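Local coordinates for protein V-type ATP synthase alpha chain (Nanoarchaeum equitans Kin4-M, PDB 5BN3) that is the alpha chain (subunit A) of a V-type ATP synthase, built round a P-loop nucleotide-binding domain that holds adenosine-5'-diphosphate in this structure, at residues P212-P224 / S372-F386. Sequence-based numbering, arbitrary orientation.
Sequences PIAKGGSAAVPGP and SLTIIGAVSPPGGDF. With MG (magnesium ion), chain L.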
ATOM      1  N   PRO A 212      13.867  19.273  27.022  1.00 35.47           N
ATOM      2  CA  PRO A 212      15.295  19.588  26.920  1.00 29.76           C
ATOM      3  C   PRO A 212      16.168  18.347  26.791  1.00 36.64           C
ATOM      4  O   PRO A 212      15.786  17.273  27.258  1.00 35.25           O
ATOM      5  CB  PRO A 212      15.589  20.277  28.256  1.00 42.56           C
ATOM      6  CG  PRO A 212      14.638  19.636  29.208  1.00 39.87           C
ATOM      7  CD  PRO A 212      13.379  19.378  28.411  1.00 37.68           C
ATOM      8  N   ILE A 213      17.322  18.498  26.150  1.00 30.78           N
ATOM      9  CA  ILE A 213      18.347  17.464  26.171  1.00 33.52           C
ATOM     10  C   ILE A 213      19.543  17.972  26.963  1.00 34.61           C
ATOM     11  O   ILE A 213      19.633  19.163  27.274  1.00 32.28           O
ATOM     12  CB  ILE A 213      18.818  17.075  24.754  1.00 41.21           C
ATOM     13  CG1 ILE A 213      19.386  18.286  24.013  1.00 37.27           C
ATOM     14  CG2 ILE A 213      17.687  16.473  23.967  1.00 33.63           C
ATOM     15  CD1 ILE A 213      19.923  17.948  22.625  1.00 32.22           C
ATOM     16  N   ALA A 214      20.468  17.077  27.279  1.00 36.30           N
ATOM     17  CA  ALA A 214      21.680  17.474  27.986  1.00 38.06           C
ATOM     18  C   ALA A 214      22.763  17.870  26.990  1.00 38.91           C
ATOM     19  O   ALA A 214      22.688  17.506  25.812  1.00 36.43           O
ATOM     20  CB  ALA A 214      22.164  16.345  28.865  1.00 39.06           C
ATOM     21  N   LYS A 215      23.762  18.616  27.460  1.00 36.73           N
ATOM     22  CA  LYS A 215      24.935  18.909  26.643  1.00 33.54           C
ATOM     23  C   LYS A 215      25.624  17.603  26.281  1.00 33.63           C
ATOM     24  O   LYS A 215      25.953  16.802  27.161  1.00 37.52           O
ATOM     25  CB  LYS A 215      25.927  19.806  27.391  1.00 40.11           C
ATOM     26  CG  LYS A 215      25.629  21.293  27.317  1.00 52.29           C
ATOM     27  CD  LYS A 215      26.893  22.104  27.580  1.00 61.22           C
ATOM     28  CE  LYS A 215      26.615  23.595  27.578  1.00 73.82           C
ATOM     29  NZ  LYS A 215      25.934  24.037  26.333  1.00 58.28           N
ATOM     30  N   GLY A 216      25.842  17.391  24.990  1.00 34.34           N
ATOM     31  CA  GLY A 216      26.420  16.149  24.519  1.00 33.03           C
ATOM     32  C   GLY A 216      25.345  15.176  24.081  1.00 37.25           C
ATOM     33  O   GLY A 216      25.642  14.068  23.638  1.00 30.81           O
ATOM     34  N   GLY A 217      24.087  15.588  24.207  1.00 30.62           N
ATOM     35  CA  GLY A 217      22.977  14.756  23.780  1.00 29.91           C
ATOM     36  C   GLY A 217      22.685  14.901  22.296  1.00 32.72           C
ATOM     37  O   GLY A 217      23.462  15.501  21.554  1.00 31.20           O
ATOM     38  N   SER A 218      21.566  14.338  21.859  1.00 29.38           N
ATOM     39  CA  SER A 218      21.152  14.451  20.468  1.00 31.11           C
ATOM     40  C   SER A 218      19.635  14.494  20.363  1.00 31.13           C
ATOM     41  O   SER A 218      18.934  13.972  21.230  1.00 31.22           O
ATOM     42  CB  SER A 218      21.711  13.293  19.639  1.00 28.42           C
ATOM     43  OG  SER A 218      21.344  12.044  20.194  1.00 33.68           O
ATOM     44  N   ALA A 219      19.137  15.118  19.299  1.00 25.64           N
ATOM     45  CA  ALA A 219      17.701  15.217  19.065  1.00 30.09           C
ATOM     46  C   ALA A 219      17.384  15.160  17.581  1.00 38.57           C
ATOM     47  O   ALA A 219      18.200  15.560  16.747  1.00 33.76           O
ATOM     48  CB  ALA A 219      17.151  16.500  19.662  1.00 29.04           C
ATOM     49  N   ALA A 220      16.192  14.669  17.260  1.00 28.29           N
ATOM     50  CA  ALA A 220      15.705  14.663  15.886  1.00 29.03           C
ATOM     51  C   ALA A 220      14.594  15.697  15.719  1.00 35.80           C
ATOM     52  O   ALA A 220      13.757  15.864  16.609  1.00 27.69           O
ATOM     53  CB  ALA A 220      15.200  13.284  15.513  1.00 29.95           C
ATOM     54  N   VAL A 221      14.588  16.387  14.578  1.00 29.86           N
ATOM     55  CA  VAL A 221      13.541  17.360  14.268  1.00 28.37           C
ATOM     56  C   VAL A 221      12.876  17.022  12.936  1.00 28.72           C
ATOM     57  O   VAL A 221      13.217  17.595  11.902  1.00 29.26           O
ATOM     58  CB  VAL A 221      14.094  18.806  14.199  1.00 25.06           C
ATOM     59  CG1 VAL A 221      12.952  19.815  14.143  1.00 31.82           C
ATOM     60  CG2 VAL A 221      14.987  19.104  15.391  1.00 28.71           C
ATOM     61  N   PRO A 222      11.936  16.065  12.950  1.00 27.94           N
ATOM     62  CA  PRO A 222      11.217  15.737  11.716  1.00 29.25           C
ATOM     63  C   PRO A 222       9.972  16.597  11.552  1.00 30.53           C
ATOM     64  O   PRO A 222       9.356  16.993  12.547  1.00 31.68           O
ATOM     65  CB  PRO A 222      10.816  14.276  11.929  1.00 30.61           C
ATOM     66  CG  PRO A 222      10.627  14.167  13.410  1.00 35.84           C
ATOM     67  CD  PRO A 222      11.631  15.116  14.037  1.00 24.13           C
ATOM     68  N   GLY A 223       9.616  16.884  10.304  1.00 30.80           N
ATOM     69  CA  GLY A 223       8.426  17.654   9.998  1.00 30.32           C
ATOM     70  C   GLY A 223       8.184  17.687   8.502  1.00 32.84           C
ATOM     71  O   GLY A 223       9.105  17.461   7.721  1.00 28.54           O
ATOM     72  N   PRO A 224       6.938  17.952   8.090  1.00 31.48           N
ATOM     73  CA  PRO A 224       6.644  18.120   6.661  1.00 30.06           C
ATOM     74  C   PRO A 224       7.219  19.439   6.160  1.00 30.97           C
ATOM     75  O   PRO A 224       7.685  20.236   6.978  1.00 29.74           O
ATOM     76  CB  PRO A 224       5.114  18.165   6.621  1.00 34.06           C
ATOM     77  CG  PRO A 224       4.716  18.640   7.987  1.00 34.56           C
ATOM     78  CD  PRO A 224       5.728  18.046   8.927  1.00 27.84           C
ATOM     79  N   SER A 372      32.078  18.474  24.905  1.00 37.27           N
ATOM     80  CA  SER A 372      30.809  17.868  24.515  1.00 35.78           C
ATOM     81  C   SER A 372      30.477  18.161  23.057  1.00 33.42           C
ATOM     82  O   SER A 372      30.761  19.248  22.553  1.00 29.48           O
ATOM     83  CB  SER A 372      29.673  18.365  25.414  1.00 31.74           C
ATOM     84  OG  SER A 372      29.125  19.581  24.930  1.00 43.99           O
ATOM     85  N   LEU A 373      29.885  17.182  22.380  1.00 31.84           N
ATOM     86  CA  LEU A 373      29.356  17.401  21.039  1.00 33.34           C
ATOM     87  C   LEU A 373      27.874  17.062  21.032  1.00 33.42           C
ATOM     88  O   LEU A 373      27.486  15.909  21.227  1.00 30.52           O
ATOM     89  CB  LEU A 373      30.109  16.567  19.999  1.00 28.80           C
ATOM     90  CG  LEU A 373      29.571  16.614  18.566  1.00 33.68           C
ATOM     91  CD1 LEU A 373      29.416  18.050  18.106  1.00 36.85           C
ATOM     92  CD2 LEU A 373      30.488  15.859  17.619  1.00 36.56           C
ATOM     93  N   THR A 374      27.053  18.084  20.823  1.00 32.78           N
ATOM     94  CA  THR A 374      25.604  17.929  20.797  1.00 30.81           C
ATOM     95  C   THR A 374      25.130  17.955  19.341  1.00 25.41           C
ATOM     96  O   THR A 374      25.549  18.813  18.564  1.00 29.94           O
ATOM     97  CB  THR A 374      24.935  19.051  21.615  1.00 34.26           C
ATOM     98  OG1 THR A 374      25.570  19.151  22.900  1.00 31.57           O
ATOM     99  CG2 THR A 374      23.459  18.770  21.803  1.00 37.04           C
ATOM    100  N   ILE A 375      24.274  17.009  18.959  1.00 28.42           N
ATOM    101  CA  ILE A 375      23.871  16.884  17.558  1.00 27.45           C
ATOM    102  C   ILE A 375      22.365  16.998  17.359  1.00 38.42           C
ATOM    103  O   ILE A 375      21.592  16.229  17.931  1.00 30.46           O
ATOM    104  CB  ILE A 375      24.364  15.556  16.943  1.00 33.36           C
ATOM    105  CG1 ILE A 375      25.894  15.535  16.889  1.00 37.94           C
ATOM    106  CG2 ILE A 375      23.800  15.365  15.545  1.00 38.20           C
ATOM    107  CD1 ILE A 375      26.466  14.249  16.324  1.00 39.53           C
ATOM    108  N   ILE A 376      21.959  17.962  16.537  1.00 30.80           N
ATOM    109  CA  ILE A 376      20.556  18.137  16.187  1.00 31.69           C
ATOM    110  C   ILE A 376      20.366  17.800  14.710  1.00 36.51           C
ATOM    111  O   ILE A 376      20.926  18.472  13.843  1.00 35.51           O
ATOM    112  CB  ILE A 376      20.084  19.586  16.439  1.00 34.45           C
ATOM    113  CG1 ILE A 376      20.510  20.061  17.833  1.00 39.82           C
ATOM    114  CG2 ILE A 376      18.574  19.695  16.271  1.00 36.96           C
ATOM    115  CD1 ILE A 376      19.925  19.244  18.966  1.00 38.57           C
ATOM    116  N   GLY A 377      19.586  16.760  14.425  1.00 32.27           N
ATOM    117  CA  GLY A 377      19.349  16.345  13.053  1.00 28.87           C
ATOM    118  C   GLY A 377      17.923  16.576  12.586  1.00 37.63           C
ATOM    119  O   GLY A 377      16.980  15.982  13.109  1.00 31.19           O
ATOM    120  N   ALA A 378      17.764  17.445  11.595  1.00 38.33           N
ATOM    121  CA  ALA A 378      16.459  17.656  10.980  1.00 33.76           C
ATOM    122  C   ALA A 378      16.148  16.501  10.031  1.00 33.55           C
ATOM    123  O   ALA A 378      17.047  15.955   9.386  1.00 30.64           O
ATOM    124  CB  ALA A 378      16.429  18.974  10.239  1.00 32.84           C
ATOM    125  N   VAL A 379      14.878  16.114   9.960  1.00 28.73           N
ATOM    126  CA  VAL A 379      14.451  15.041   9.068  1.00 28.72           C
ATOM    127  C   VAL A 379      13.285  15.529   8.219  1.00 31.12           C
ATOM    128  O   VAL A 379      12.412  16.239   8.715  1.00 29.88           O
ATOM    129  CB  VAL A 379      14.021  13.781   9.853  1.00 35.55           C
ATOM    130  CG1 VAL A 379      13.823  12.607   8.905  1.00 31.26           C
ATOM    131  CG2 VAL A 379      15.053  13.425  10.900  1.00 31.85           C
ATOM    132  N   SER A 380      13.272  15.154   6.944  1.00 27.63           N
ATOM    133  CA  SER A 380      12.244  15.619   6.020  1.00 34.35           C
ATOM    134  C   SER A 380      11.413  14.468   5.464  1.00 39.26           C
ATOM    135  O   SER A 380      11.565  14.100   4.300  1.00 35.75           O
ATOM    136  CB  SER A 380      12.881  16.385   4.861  1.00 33.39           C
ATOM    137  OG  SER A 380      13.768  17.383   5.326  1.00 34.41           O
ATOM    138  N   PRO A 381      10.515  13.906   6.289  1.00 32.67           N
ATOM    139  CA  PRO A 381       9.709  12.752   5.875  1.00 40.02           C
ATOM    140  C   PRO A 381       8.782  13.077   4.709  1.00 38.29           C
ATOM    141  O   PRO A 381       8.101  14.106   4.730  1.00 33.83           O
ATOM    142  CB  PRO A 381       8.883  12.434   7.125  1.00 37.23           C
ATOM    143  CG  PRO A 381       8.804  13.728   7.864  1.00 39.95           C
ATOM    144  CD  PRO A 381      10.133  14.388   7.630  1.00 36.98           C
ATOM    145  N   PRO A 382       8.764  12.207   3.692  1.00 41.11           N
ATOM    146  CA  PRO A 382       7.896  12.410   2.528  1.00 43.66           C
ATOM    147  C   PRO A 382       6.435  12.474   2.959  1.00 48.97           C
ATOM    148  O   PRO A 382       5.974  11.575   3.666  1.00 36.48           O
ATOM    149  CB  PRO A 382       8.138  11.152   1.690  1.00 44.44           C
ATOM    150  CG  PRO A 382       9.494  10.674   2.099  1.00 62.52           C
ATOM    151  CD  PRO A 382       9.605  11.002   3.559  1.00 49.46           C
ATOM    152  N   GLY A 383       5.729  13.529   2.563  1.00 43.25           N
ATOM    153  CA  GLY A 383       4.324  13.682   2.898  1.00 40.53           C
ATOM    154  C   GLY A 383       4.043  13.887   4.377  1.00 47.71           C
ATOM    155  O   GLY A 383       2.890  13.819   4.807  1.00 51.37           O
ATOM    156  N   GLY A 384       5.088  14.138   5.157  1.00 35.62           N
ATOM    157  CA  GLY A 384       4.933  14.320   6.589  1.00 41.35           C
ATOM    158  C   GLY A 384       4.640  13.037   7.347  1.00 36.79           C
ATOM    159  O   GLY A 384       4.239  13.078   8.512  1.00 49.50           O
ATOM    160  N   ASP A 385       4.844  11.895   6.698  1.00 36.65           N
ATOM    161  CA  ASP A 385       4.605  10.599   7.338  1.00 40.00           C
ATOM    162  C   ASP A 385       5.806  10.174   8.180  1.00 39.79           C
ATOM    163  O   ASP A 385       6.831   9.762   7.636  1.00 32.91           O
ATOM    164  CB  ASP A 385       4.314   9.541   6.271  1.00 40.12           C
ATOM    165  CG  ASP A 385       3.856   8.212   6.857  1.00 47.32           C
ATOM    166  OD1 ASP A 385       3.902   8.027   8.093  1.00 40.95           O
ATOM    167  OD2 ASP A 385       3.452   7.338   6.062  1.00 59.16           O
ATOM    168  N   PHE A 386       5.667  10.246   9.504  1.00 31.66           N
ATOM    169  CA  PHE A 386       6.765   9.935  10.421  1.00 34.94           C
ATOM    170  C   PHE A 386       7.128   8.444  10.450  1.00 35.72           C
ATOM    171  O   PHE A 386       8.176   8.068  10.969  1.00 31.99           O
ATOM    172  CB  PHE A 386       6.438  10.405  11.850  1.00 31.83           C
ATOM    173  CG  PHE A 386       6.533  11.904  12.054  1.00 37.58           C
ATOM    174  CD1 PHE A 386       6.568  12.778  10.976  1.00 47.19           C
ATOM    175  CD2 PHE A 386       6.593  12.432  13.338  1.00 51.63           C
ATOM    176  CE1 PHE A 386       6.654  14.151  11.175  1.00 40.20           C
ATOM    177  CE2 PHE A 386       6.683  13.801  13.542  1.00 60.07           C
ATOM    178  CZ  PHE A 386       6.711  14.661  12.458  1.00 37.26           C
TER
HETATM  179 MG    MG L 610      27.583  20.293  23.347  1.00 41.86          MG
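Strands 218-222 and 372-379 pair in parallel, their axes inclined by 22°, with backbone hydrogen bonds running from Ile-375 N to Gly-217 O through to a longer bond of 3.3 Å from Gly-223 N to Val-379 O. Val-379 N meets Val-221 O from above the carbonyl plane, 58° out of it. At the start of the pair, Thr-374 OG1 takes the Gly-216 N-H at 2.7 Å in a nearly straight bond, tying the type II turn 214-217 to the strand. The same oxygen binds the magnesium ion at 2.4 Å, beside Ser-372 OG at 2.3 Å. Thr-374 holds OG1 beside its backbone N (chi1 -49°), facing the metal, and leaves CG2 anti to that N, where it meets Ile-213 CD1 tip to tip at 3.7 Å. On the face of Ala-219, Val-221 and Ile-376, Ile-376 CD1 touches Ile-213 CD1 and Ala-219 CB, while its CG2 packs on Val-221 CG2 at 3.7 Å. On the other face, Pro-222 CB lies against Val-379 CB. Pro-222 CG sits over the rim of one face of the Phe-386 ring, a CH-pi contact 4.3 Å from the centroid. Beyond the strands, Pro-224, part of the adenosine-5'-diphosphate pocket, lays CB on Gly-384 CA. Gly-223 leads from strand 218-222 into the P-loop and helix 229-239, whose Leu-232 and Asn-233 cover Val-221, Ile-376 and Ala-378. Helix 389-395 packs on Ala-220 and Val-379 from the opposite face, and strand 314-320 continues the sheet beyond 372-379.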